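Local coordinates for Aac(6')-Ih protein (Acinetobacter baumannii, PDB 4E8O), which probably transfers an acetyl group from acetyl coenzyme A to the 6'-amino group of aminoglycoside antibiotics, a reaction that confers resistance, at residues A37-L42 with I76-A81; P95-E100 with T131-D136; I27-L32 with E53-I58; H62-L67 with Q119-W124. All coordinates share one frame; numbering follows the deposited sequence.

Contact 1 of 4, residues A37-L42 with I76-A81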
# COMPACT_ATOMS: atom_id res chain seq x y z
N ALA B 37 -6.87 -2.81 -25.55
CA ALA B 37 -8.19 -3.41 -25.74
C ALA B 37 -8.65 -4.23 -24.53
O ALA B 37 -9.83 -4.22 -24.18
CB ALA B 37 -8.21 -4.25 -27.01
N LEU B 38 -7.72 -4.96 -23.92
CA LEU B 38 -8.02 -5.74 -22.72
C LEU B 38 -7.98 -4.88 -21.47
O LEU B 38 -8.80 -5.05 -20.56
CB LEU B 38 -7.06 -6.92 -22.58
CG LEU B 38 -7.15 -7.99 -23.67
CD1 LEU B 38 -6.15 -9.10 -23.42
CD2 LEU B 38 -8.55 -8.56 -23.70
N ARG B 39 -7.03 -3.95 -21.43
CA ARG B 39 -6.85 -3.06 -20.29
C ARG B 39 -8.09 -2.20 -20.06
O ARG B 39 -8.43 -1.89 -18.91
CB ARG B 39 -5.63 -2.15 -20.50
CG ARG B 39 -4.98 -1.66 -19.22
CD ARG B 39 -3.68 -0.93 -19.52
NE ARG B 39 -2.84 -0.80 -18.34
CZ ARG B 39 -2.66 0.32 -17.66
NH1 ARG B 39 -3.26 1.44 -18.05
NH2 ARG B 39 -1.88 0.34 -16.59
N CYS B 40 -8.76 -1.81 -21.14
CA CYS B 40 -9.94 -0.96 -21.02
C CYS B 40 -11.16 -1.74 -20.51
O CYS B 40 -12.11 -1.15 -20.01
CB CYS B 40 -10.26 -0.26 -22.35
SG CYS B 40 -11.10 -1.29 -23.58
N LEU B 41 -11.11 -3.06 -20.65
CA LEU B 41 -12.16 -3.91 -20.10
C LEU B 41 -11.97 -4.05 -18.59
O LEU B 41 -12.93 -4.04 -17.82
CB LEU B 41 -12.14 -5.30 -20.74
CG LEU B 41 -12.18 -5.39 -22.27
CD1 LEU B 41 -12.27 -6.83 -22.68
CD2 LEU B 41 -13.35 -4.61 -22.83
N LEU B 42 -10.70 -4.17 -18.19
CA LEU B 42 -10.36 -4.28 -16.78
C LEU B 42 -10.58 -2.95 -16.08
O LEU B 42 -11.35 -2.86 -15.11
CB LEU B 42 -8.89 -4.72 -16.62
CG LEU B 42 -8.38 -5.02 -15.21
CD1 LEU B 42 -9.25 -6.05 -14.53
CD2 LEU B 42 -6.93 -5.50 -15.25
N ILE B 76 -6.12 -12.68 -25.44
CA ILE B 76 -7.27 -13.11 -24.64
C ILE B 76 -7.10 -12.91 -23.14
O ILE B 76 -8.05 -13.11 -22.38
CB ILE B 76 -7.68 -14.59 -24.95
CG1 ILE B 76 -6.49 -15.55 -24.83
CG2 ILE B 76 -8.29 -14.69 -26.34
CD1 ILE B 76 -6.24 -16.06 -23.41
N ALA B 77 -5.91 -12.50 -22.72
CA ALA B 77 -5.63 -12.26 -21.30
C ALA B 77 -4.43 -11.33 -21.11
O ALA B 77 -3.55 -11.26 -21.97
CB ALA B 77 -5.39 -13.57 -20.57
N MET B 78 -4.41 -10.62 -19.98
CA MET B 78 -3.30 -9.73 -19.64
C MET B 78 -3.05 -9.75 -18.14
O MET B 78 -3.95 -10.04 -17.36
CB MET B 78 -3.59 -8.29 -20.06
CG MET B 78 -4.88 -7.73 -19.49
SD MET B 78 -4.86 -5.94 -19.27
CE MET B 78 -4.11 -5.82 -17.64
N LEU B 79 -1.81 -9.44 -17.75
CA LEU B 79 -1.45 -9.31 -16.34
C LEU B 79 -0.47 -8.15 -16.20
O LEU B 79 0.37 -7.92 -17.08
CB LEU B 79 -0.80 -10.60 -15.83
CG LEU B 79 -0.27 -10.61 -14.39
CD1 LEU B 79 -0.37 -12.00 -13.79
CD2 LEU B 79 1.17 -10.13 -14.32
N GLU B 80 -0.58 -7.42 -15.09
CA GLU B 80 0.41 -6.41 -14.76
C GLU B 80 0.86 -6.64 -13.32
O GLU B 80 0.04 -6.93 -12.45
CB GLU B 80 -0.17 -5.00 -14.94
CG GLU B 80 -0.67 -4.73 -16.36
CD GLU B 80 -1.17 -3.32 -16.58
OE1 GLU B 80 -0.81 -2.41 -15.80
OE2 GLU B 80 -1.92 -3.11 -17.56
N ALA B 81 2.15 -6.52 -13.07
CA ALA B 81 2.66 -6.72 -11.71
C ALA B 81 3.79 -5.75 -11.46
O ALA B 81 4.35 -5.18 -12.41
CB ALA B 81 3.12 -8.15 -11.50
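With CG anti to the backbone N (chi1 -154°) and the chain extended from CG to NE, Arg39 carries its guanidinium away from helix 32-42 to the carboxylate of Glu80 on strand 75-84. The grip is side-on. Arg39 NE donates to Glu80 OE2 at 2.6 Å and Arg39 NH2 to Glu80 OE1 at 3.1 Å, each oxygen using its syn lone pair, and the two flat groups lie within 2° of one plane. Trp35 NE1 also bonds to Glu80 OE2, while Arg39 NH1 reaches His50 and Glu53, so both charged groups of this buried pair are fixed in rotation.

Nearby, Met78 rises toward the helix and bends at chi3. Met78 SD lies 3.6 Å from Arg39 CA, and its CE meets Leu42 CD2 at 3.7 Å. Leu38 flanks the thioether, its CB 3.9 Å from Met78 CG, and lowers CD1 onto the strand backbone, 3.5 Å from Ala77 N. The segment axes cross at -72°, and Met78 and Glu80, two residues apart on one strand face, both point to the helix. Such helix-on-sheet packing, with a buried ion pair at its margin, belongs to the alpha/beta core of the GNAT acetyltransferase fold.

Contact 2 of 4, residues P95-E100 with T131-D136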
# COMPACT_ATOMS: atom_id res chain seq x y z
N PRO B 95 11.75 -6.46 -0.52
CA PRO B 95 10.59 -6.14 -1.36
C PRO B 95 9.64 -7.33 -1.56
O PRO B 95 9.97 -8.45 -1.15
CB PRO B 95 11.22 -5.75 -2.70
CG PRO B 95 12.50 -6.53 -2.75
CD PRO B 95 12.99 -6.61 -1.32
N VAL B 96 8.48 -7.07 -2.14
CA VAL B 96 7.52 -8.12 -2.48
C VAL B 96 6.99 -7.89 -3.89
O VAL B 96 6.98 -6.75 -4.37
CB VAL B 96 6.30 -8.14 -1.51
CG1 VAL B 96 6.74 -8.43 -0.09
CG2 VAL B 96 5.54 -6.82 -1.58
N ALA B 97 6.54 -8.95 -4.56
CA ALA B 97 5.87 -8.78 -5.85
C ALA B 97 4.45 -8.35 -5.55
O ALA B 97 3.93 -8.65 -4.48
CB ALA B 97 5.88 -10.07 -6.63
N PHE B 98 3.81 -7.64 -6.47
CA PHE B 98 2.43 -7.22 -6.25
C PHE B 98 1.62 -7.32 -7.53
O PHE B 98 2.07 -6.84 -8.58
CB PHE B 98 2.38 -5.80 -5.67
CG PHE B 98 1.01 -5.35 -5.25
CD1 PHE B 98 0.57 -5.52 -3.94
CD2 PHE B 98 0.16 -4.74 -6.16
CE1 PHE B 98 -0.69 -5.11 -3.55
CE2 PHE B 98 -1.11 -4.32 -5.78
CZ PHE B 98 -1.54 -4.50 -4.47
N LEU B 99 0.44 -7.94 -7.45
CA LEU B 99 -0.43 -8.09 -8.61
C LEU B 99 -1.24 -6.82 -8.82
O LEU B 99 -2.11 -6.49 -8.01
CB LEU B 99 -1.38 -9.28 -8.42
CG LEU B 99 -2.20 -9.65 -9.65
CD1 LEU B 99 -1.28 -10.09 -10.76
CD2 LEU B 99 -3.23 -10.74 -9.35
N GLU B 100 -0.94 -6.10 -9.90
CA GLU B 100 -1.63 -4.85 -10.16
C GLU B 100 -2.94 -5.10 -10.88
O GLU B 100 -3.93 -4.41 -10.63
CB GLU B 100 -0.74 -3.92 -10.98
CG GLU B 100 0.61 -3.62 -10.35
CD GLU B 100 0.55 -2.55 -9.29
OE1 GLU B 100 -0.53 -1.94 -9.12
OE2 GLU B 100 1.58 -2.29 -8.63
N THR B 131 10.14 -13.22 -1.87
CA THR B 131 9.63 -14.51 -1.41
C THR B 131 8.12 -14.42 -1.18
O THR B 131 7.48 -15.43 -0.86
CB THR B 131 10.29 -14.95 -0.10
OG1 THR B 131 9.95 -14.02 0.94
CG2 THR B 131 11.80 -15.00 -0.26
N GLU B 132 7.58 -13.22 -1.32
CA GLU B 132 6.14 -13.02 -1.16
C GLU B 132 5.54 -12.33 -2.39
O GLU B 132 6.18 -11.48 -3.02
CB GLU B 132 5.84 -12.22 0.12
CG GLU B 132 6.04 -13.02 1.41
CD GLU B 132 5.72 -12.22 2.66
OE1 GLU B 132 6.03 -11.01 2.68
OE2 GLU B 132 5.16 -12.79 3.62
N PHE B 133 4.30 -12.72 -2.71
CA PHE B 133 3.56 -12.21 -3.86
C PHE B 133 2.20 -11.79 -3.30
O PHE B 133 1.41 -12.64 -2.88
CB PHE B 133 3.40 -13.33 -4.90
CG PHE B 133 2.82 -12.89 -6.22
CD1 PHE B 133 2.51 -11.57 -6.47
CD2 PHE B 133 2.57 -13.83 -7.22
CE1 PHE B 133 1.97 -11.18 -7.69
CE2 PHE B 133 2.04 -13.45 -8.44
CZ PHE B 133 1.73 -12.12 -8.68
N ALA B 134 1.95 -10.49 -3.28
CA ALA B 134 0.74 -9.95 -2.68
C ALA B 134 -0.17 -9.36 -3.74
O ALA B 134 0.23 -9.17 -4.88
CB ALA B 134 1.07 -8.91 -1.62
N SER B 135 -1.41 -9.06 -3.34
CA SER B 135 -2.40 -8.49 -4.24
C SER B 135 -3.48 -7.90 -3.35
O SER B 135 -3.42 -8.02 -2.12
CB SER B 135 -2.99 -9.57 -5.15
OG SER B 135 -3.91 -9.03 -6.09
N ASP B 136 -4.46 -7.24 -3.96
CA ASP B 136 -5.60 -6.75 -3.19
C ASP B 136 -6.84 -6.68 -4.06
O ASP B 136 -6.76 -6.85 -5.28
CB ASP B 136 -5.30 -5.39 -2.52
CG ASP B 136 -5.14 -4.26 -3.53
OD1 ASP B 136 -5.15 -4.51 -4.75
OD2 ASP B 136 -5.00 -3.10 -3.09
O HOH W 1 9.11 -10.90 -0.44
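Ala97 and Phe133 face one another across two parallel strands, as do Phe98 and Ala134, and three backbone hydrogen bonds hold this register. Ala97 N donates to Glu132 O at 3.0 Å, Ala134 N to Ala97 O at the same length, and Leu99 N to Ala134 O at 2.9 Å. Between the second and third bonds Phe98 CA comes 3.2 Å from Ala134 O in a CA-H...O contact. Just before the two strands begin, a water bridges them, donating to Pro95 O and accepting from Thr131 N.

Strand 96-104, helix 113-127 and strand 132-138 form a beta-alpha-beta unit, and the aromatic contacts divide between the two faces of the sheet. On the helix side Phe133 lies with an edge toward the neighbouring backbone, its CE1 3.6 Å from Leu99 N, while CD1 packs against Ala97 CB at 3.7 Å. Val118 and Val121 of the helix also touch this ring. On the other side Phe98, with CG anti to its own N (chi1 -173°), swings its ring over the adjacent strand. Ser135 CA then sits over one ring face in a CH-pi contact, 4.2 Å from the centroid, and the Asp136 carboxylate stands beside CZ with its plane turned 75° from the ring.

The polar side chains find partners beyond the two segments. Ser135 OG, lying 3.4 Å from Leu99 CB, is hydrogen-bonded to His148, and Glu132 OE1 is bound by Thr93 and Gln92. Residues Glu132 to Asp136 also pair antiparallel with a strand of the second subunit, which carries the sheet across the interface.

Contact 3 of 4, residues I27-L32 with E53-I58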
# COMPACT_ATOMS: atom_id res chain seq x y z
N ILE B 27 4.88 -7.73 -22.90
CA ILE B 27 4.31 -6.83 -23.90
C ILE B 27 5.34 -5.85 -24.48
O ILE B 27 6.11 -5.23 -23.73
CB ILE B 27 3.11 -6.04 -23.31
CG1 ILE B 27 2.12 -6.99 -22.63
CG2 ILE B 27 2.42 -5.21 -24.39
CD1 ILE B 27 0.99 -6.29 -21.87
N SER B 28 5.35 -5.71 -25.80
CA SER B 28 6.23 -4.75 -26.49
C SER B 28 5.42 -3.58 -27.04
O SER B 28 4.20 -3.64 -27.07
CB SER B 28 6.99 -5.44 -27.62
OG SER B 28 6.10 -5.97 -28.60
N GLU B 29 6.11 -2.53 -27.49
CA GLU B 29 5.44 -1.36 -28.04
C GLU B 29 4.58 -1.73 -29.25
O GLU B 29 3.58 -1.08 -29.55
CB GLU B 29 6.46 -0.29 -28.43
CG GLU B 29 5.86 0.98 -29.03
CD GLU B 29 6.91 1.91 -29.58
OE1 GLU B 29 8.10 1.73 -29.24
OE2 GLU B 29 6.55 2.82 -30.35
N SER B 30 4.98 -2.79 -29.94
CA SER B 30 4.25 -3.27 -31.12
C SER B 30 2.87 -3.82 -30.76
O SER B 30 2.01 -3.95 -31.64
CB SER B 30 5.08 -4.34 -31.84
OG SER B 30 5.61 -5.27 -30.92
N GLN B 31 2.66 -4.13 -29.48
CA GLN B 31 1.44 -4.79 -29.02
C GLN B 31 0.59 -3.90 -28.10
O GLN B 31 -0.23 -4.40 -27.33
CB GLN B 31 1.80 -6.08 -28.27
CG GLN B 31 2.55 -7.11 -29.09
CD GLN B 31 3.27 -8.13 -28.22
OE1 GLN B 31 3.84 -7.79 -27.19
NE2 GLN B 31 3.23 -9.39 -28.63
N LEU B 32 0.78 -2.59 -28.19
CA LEU B 32 0.06 -1.65 -27.32
C LEU B 32 -1.46 -1.69 -27.53
O LEU B 32 -2.23 -1.56 -26.57
CB LEU B 32 0.59 -0.23 -27.52
CG LEU B 32 2.01 0.03 -27.02
CD1 LEU B 32 2.55 1.34 -27.56
CD2 LEU B 32 2.05 0.03 -25.50
N GLU B 53 0.29 5.79 -19.47
CA GLU B 53 0.77 4.89 -18.42
C GLU B 53 1.47 3.67 -19.03
O GLU B 53 2.54 3.28 -18.57
CB GLU B 53 -0.39 4.45 -17.53
CG GLU B 53 0.04 3.75 -16.25
CD GLU B 53 -1.14 3.36 -15.38
OE1 GLU B 53 -2.29 3.57 -15.81
OE2 GLU B 53 -0.91 2.85 -14.26
N MET B 54 0.86 3.09 -20.05
CA MET B 54 1.41 1.91 -20.73
C MET B 54 2.82 2.15 -21.27
O MET B 54 3.68 1.27 -21.17
CB MET B 54 0.47 1.45 -21.85
CG MET B 54 -0.82 0.79 -21.36
SD MET B 54 -2.21 1.03 -22.48
CE MET B 54 -1.64 0.15 -23.93
N ARG B 55 3.06 3.33 -21.84
CA ARG B 55 4.37 3.64 -22.41
C ARG B 55 5.47 3.79 -21.36
O ARG B 55 6.63 3.50 -21.63
CB ARG B 55 4.31 4.89 -23.30
CG ARG B 55 3.46 4.70 -24.56
CD ARG B 55 3.82 5.70 -25.65
NE ARG B 55 3.25 5.31 -26.93
CZ ARG B 55 3.87 4.54 -27.83
NH1 ARG B 55 5.09 4.08 -27.59
NH2 ARG B 55 3.26 4.23 -28.97
N GLN B 56 5.10 4.24 -20.16
CA GLN B 56 6.04 4.34 -19.05
C GLN B 56 6.39 2.96 -18.51
O GLN B 56 7.57 2.62 -18.37
CB GLN B 56 5.44 5.17 -17.91
CG GLN B 56 5.12 6.62 -18.23
CD GLN B 56 4.50 7.34 -17.05
OE1 GLN B 56 4.48 6.81 -15.93
NE2 GLN B 56 3.98 8.54 -17.28
N LEU B 57 5.36 2.18 -18.22
CA LEU B 57 5.50 0.84 -17.63
C LEU B 57 6.49 -0.06 -18.37
O LEU B 57 7.27 -0.77 -17.73
CB LEU B 57 4.13 0.15 -17.54
CG LEU B 57 3.06 0.76 -16.64
CD1 LEU B 57 1.76 -0.02 -16.70
CD2 LEU B 57 3.54 0.84 -15.21
N ILE B 58 6.46 -0.03 -19.70
CA ILE B 58 7.29 -0.93 -20.50
C ILE B 58 8.78 -0.59 -20.47
O ILE B 58 9.62 -1.38 -20.90
CB ILE B 58 6.80 -1.03 -21.97
CG1 ILE B 58 6.66 0.36 -22.60
CG2 ILE B 58 5.47 -1.78 -22.06
CD1 ILE B 58 5.96 0.35 -23.95
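The turn that leads from strand 23-26 into helix 32-42 meets the C-terminal part of helix 47-57 here, on the face of the acetyltransferase sheet that carries both helices, and Leu32, in the first turn of its helix, is the residue on which the contact centres. Its CB points at the facing helix, and its two methyl branches serve different partners. Leu32 CD1 lies over one face of the Arg55 guanidinium, offset toward the rim and 3.3 Å from Arg55 NH2. Leu32 CD2 touches Met54 CE at 4.0 Å and Ile58 CD1 at 4.2 Å. Met54, bent at chi3, also brings CE to 3.2 Å from Leu32 O, while its side chain slides past that of Leu32 in the opposite direction.

Glu29 supplies the charge. Extended, with CG anti to the backbone N (chi1 -180°), it places OE2 at the edge of the guanidinium, where Arg55 NH1 makes a weak hydrogen bond to Glu29 OE2 at 3.4 Å within a salt bridge. The two flat groups stand 84° apart, far from the coplanar, two-bond geometry, and both residues are exposed, so this charge pairing probably contributes modestly.

The turn is braced from within: Gln31, at the N-cap position, accepts through OE1 from Ser28 N at 2.9 Å. Farther in, Ile27 O lies beside Ile58 CG2, and the Ile27 backbone bonds to Gln65 of strand 63-69. Trp35 of helix 32-42 touches Ile27, Met54 and Ile58, so that the turn and both helices meet above strand 63-69.

Contact 4 of 4, residues H62-L67 with Q119-W124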
# COMPACT_ATOMS: atom_id res chain seq x y z
N HIS B 62 11.06 -2.51 -12.65
CA HIS B 62 10.29 -3.03 -11.52
C HIS B 62 8.84 -3.35 -11.91
O HIS B 62 8.00 -3.61 -11.05
CB HIS B 62 10.30 -2.02 -10.37
CG HIS B 62 9.56 -0.76 -10.67
ND1 HIS B 62 10.08 0.24 -11.47
CD2 HIS B 62 8.35 -0.32 -10.26
CE1 HIS B 62 9.21 1.23 -11.55
NE2 HIS B 62 8.15 0.92 -10.83
N ARG B 63 8.56 -3.32 -13.21
CA ARG B 63 7.22 -3.60 -13.71
C ARG B 63 7.21 -4.76 -14.70
O ARG B 63 8.14 -4.90 -15.51
CB ARG B 63 6.62 -2.36 -14.37
CG ARG B 63 6.45 -1.17 -13.44
CD ARG B 63 5.43 -1.46 -12.34
NE ARG B 63 4.15 -1.90 -12.89
CZ ARG B 63 2.98 -1.36 -12.59
NH1 ARG B 63 2.90 -0.35 -11.73
NH2 ARG B 63 1.87 -1.83 -13.14
N LEU B 64 6.17 -5.58 -14.63
CA LEU B 64 6.00 -6.66 -15.59
C LEU B 64 4.59 -6.61 -16.17
O LEU B 64 3.61 -6.46 -15.42
CB LEU B 64 6.24 -8.03 -14.93
CG LEU B 64 6.29 -9.22 -15.91
CD1 LEU B 64 7.59 -9.22 -16.70
CD2 LEU B 64 6.11 -10.55 -15.19
N GLN B 65 4.49 -6.71 -17.49
CA GLN B 65 3.19 -6.74 -18.14
C GLN B 65 3.17 -7.82 -19.20
O GLN B 65 4.07 -7.89 -20.05
CB GLN B 65 2.84 -5.36 -18.72
CG GLN B 65 4.00 -4.67 -19.43
CD GLN B 65 4.88 -3.86 -18.49
OE1 GLN B 65 4.39 -3.27 -17.52
NE2 GLN B 65 6.18 -3.83 -18.77
N LEU B 66 2.17 -8.69 -19.15
CA LEU B 66 2.13 -9.84 -20.05
C LEU B 66 0.82 -9.90 -20.84
O LEU B 66 -0.19 -9.34 -20.41
CB LEU B 66 2.30 -11.14 -19.25
CG LEU B 66 3.45 -11.22 -18.25
CD1 LEU B 66 3.40 -12.53 -17.49
CD2 LEU B 66 4.79 -11.08 -18.94
N LEU B 67 0.88 -10.55 -22.00
CA LEU B 67 -0.31 -10.88 -22.77
C LEU B 67 -0.29 -12.37 -23.07
O LEU B 67 0.77 -12.97 -23.24
CB LEU B 67 -0.35 -10.10 -24.09
CG LEU B 67 -0.89 -8.67 -24.07
CD1 LEU B 67 -0.47 -7.91 -25.32
CD2 LEU B 67 -2.40 -8.68 -23.96
N GLN B 119 2.29 -17.66 -12.59
CA GLN B 119 3.55 -18.39 -12.50
C GLN B 119 4.72 -17.65 -13.15
O GLN B 119 5.86 -17.80 -12.73
CB GLN B 119 3.41 -19.79 -13.11
CG GLN B 119 2.58 -20.75 -12.28
CD GLN B 119 2.56 -22.16 -12.83
OE1 GLN B 119 1.59 -22.90 -12.66
NE2 GLN B 119 3.65 -22.56 -13.50
N GLN B 120 4.43 -16.86 -14.18
CA GLN B 120 5.46 -16.08 -14.85
C GLN B 120 5.94 -14.93 -13.98
O GLN B 120 7.11 -14.55 -14.04
CB GLN B 120 4.97 -15.57 -16.20
CG GLN B 120 4.82 -16.66 -17.26
CD GLN B 120 6.13 -17.36 -17.59
OE1 GLN B 120 7.15 -16.71 -17.81
NE2 GLN B 120 6.10 -18.68 -17.61
N VAL B 121 5.05 -14.37 -13.17
CA VAL B 121 5.42 -13.30 -12.24
C VAL B 121 6.38 -13.82 -11.17
O VAL B 121 7.35 -13.15 -10.82
CB VAL B 121 4.19 -12.70 -11.55
CG1 VAL B 121 4.59 -11.51 -10.68
CG2 VAL B 121 3.17 -12.27 -12.58
N GLU B 122 6.10 -15.02 -10.66
CA GLU B 122 6.90 -15.62 -9.59
C GLU B 122 8.33 -15.90 -10.03
O GLU B 122 9.27 -15.64 -9.28
CB GLU B 122 6.24 -16.91 -9.08
CG GLU B 122 4.87 -16.69 -8.44
CD GLU B 122 4.29 -17.94 -7.81
OE1 GLU B 122 5.05 -18.92 -7.60
OE2 GLU B 122 3.08 -17.95 -7.52
N ILE B 123 8.48 -16.43 -11.24
CA ILE B 123 9.79 -16.63 -11.84
C ILE B 123 10.51 -15.29 -11.90
O ILE B 123 11.68 -15.18 -11.54
CB ILE B 123 9.68 -17.22 -13.26
CG1 ILE B 123 8.95 -18.57 -13.22
CG2 ILE B 123 11.05 -17.37 -13.90
CD1 ILE B 123 8.70 -19.18 -14.58
N TRP B 124 9.78 -14.28 -12.36
CA TRP B 124 10.30 -12.92 -12.45
C TRP B 124 10.58 -12.30 -11.08
O TRP B 124 11.62 -11.69 -10.87
CB TRP B 124 9.31 -12.04 -13.23
CG TRP B 124 9.65 -10.58 -13.24
CD1 TRP B 124 10.70 -9.98 -13.88
CD2 TRP B 124 8.92 -9.52 -12.60
NE1 TRP B 124 10.67 -8.62 -13.66
CE2 TRP B 124 9.58 -8.32 -12.88
CE3 TRP B 124 7.76 -9.49 -11.81
CZ2 TRP B 124 9.13 -7.08 -12.40
CZ3 TRP B 124 7.32 -8.27 -11.33
CH2 TRP B 124 8.00 -7.08 -11.63
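Trp124 and Leu64 carry most of this contact between strand 63-69 and helix 113-127. Leu64 points at the helix and sets its CB squarely over the six-membered ring of Trp124, 3.6 Å from the centroid and only 5° off the ring normal, a nearly ideal CH-pi arrangement. With CG anti to the backbone N (chi1 -171°), the rest of Leu64 continues along the same indole, and CD2 rests 3.9 Å from Trp124 CE3. On the preceding turn of the helix, Leu64 CD2 also reaches Val121 CG2, at 4.3 Å.

The outer edge of the indole runs on to the strand backbone. Trp124 CH2 comes 3.5 Å from His62 O, which lies near the ring plane, and CZ2 packs beside the carbonyl carbon of Arg63. One turn back along the helix, Leu66 CD1 meets Gln120 CB at 3.7 Å, the two side chains crossing at about a right angle; Gln120 bends at chi2, its amide end leading away from the strand.

No hydrogen bond spans the two segments, which run antiparallel within 30°. The orientation of the helix here therefore rests on apolar fit, with the CH-pi contact between indole and leucine as its main directional element.

How the contacts relate
The four contacts illustrate how one mixed sheet organises helices on its two faces. Strand 75-84 of contact 1 lies between strand 63-69 of contact 4 and strand 96-104 of contact 2, with backbone bonds such as Ala81 N to Leu64 O and Glu100 N to Glu80 O joining them. Helix 113-127 of contact 4 connects the strands of contact 2, and its Val121 packs on Leu79. Across the sheet, contacts 1 and 3, about 12 Å apart between centres, share helices 32-42 and 47-57, where Arg39 CD packs on Met54 CG. Segments of contacts 1 and 3, 1 and 4, and 2 and 4 alternate along the chain, which knits sheet and helices into a single GNAT-type core.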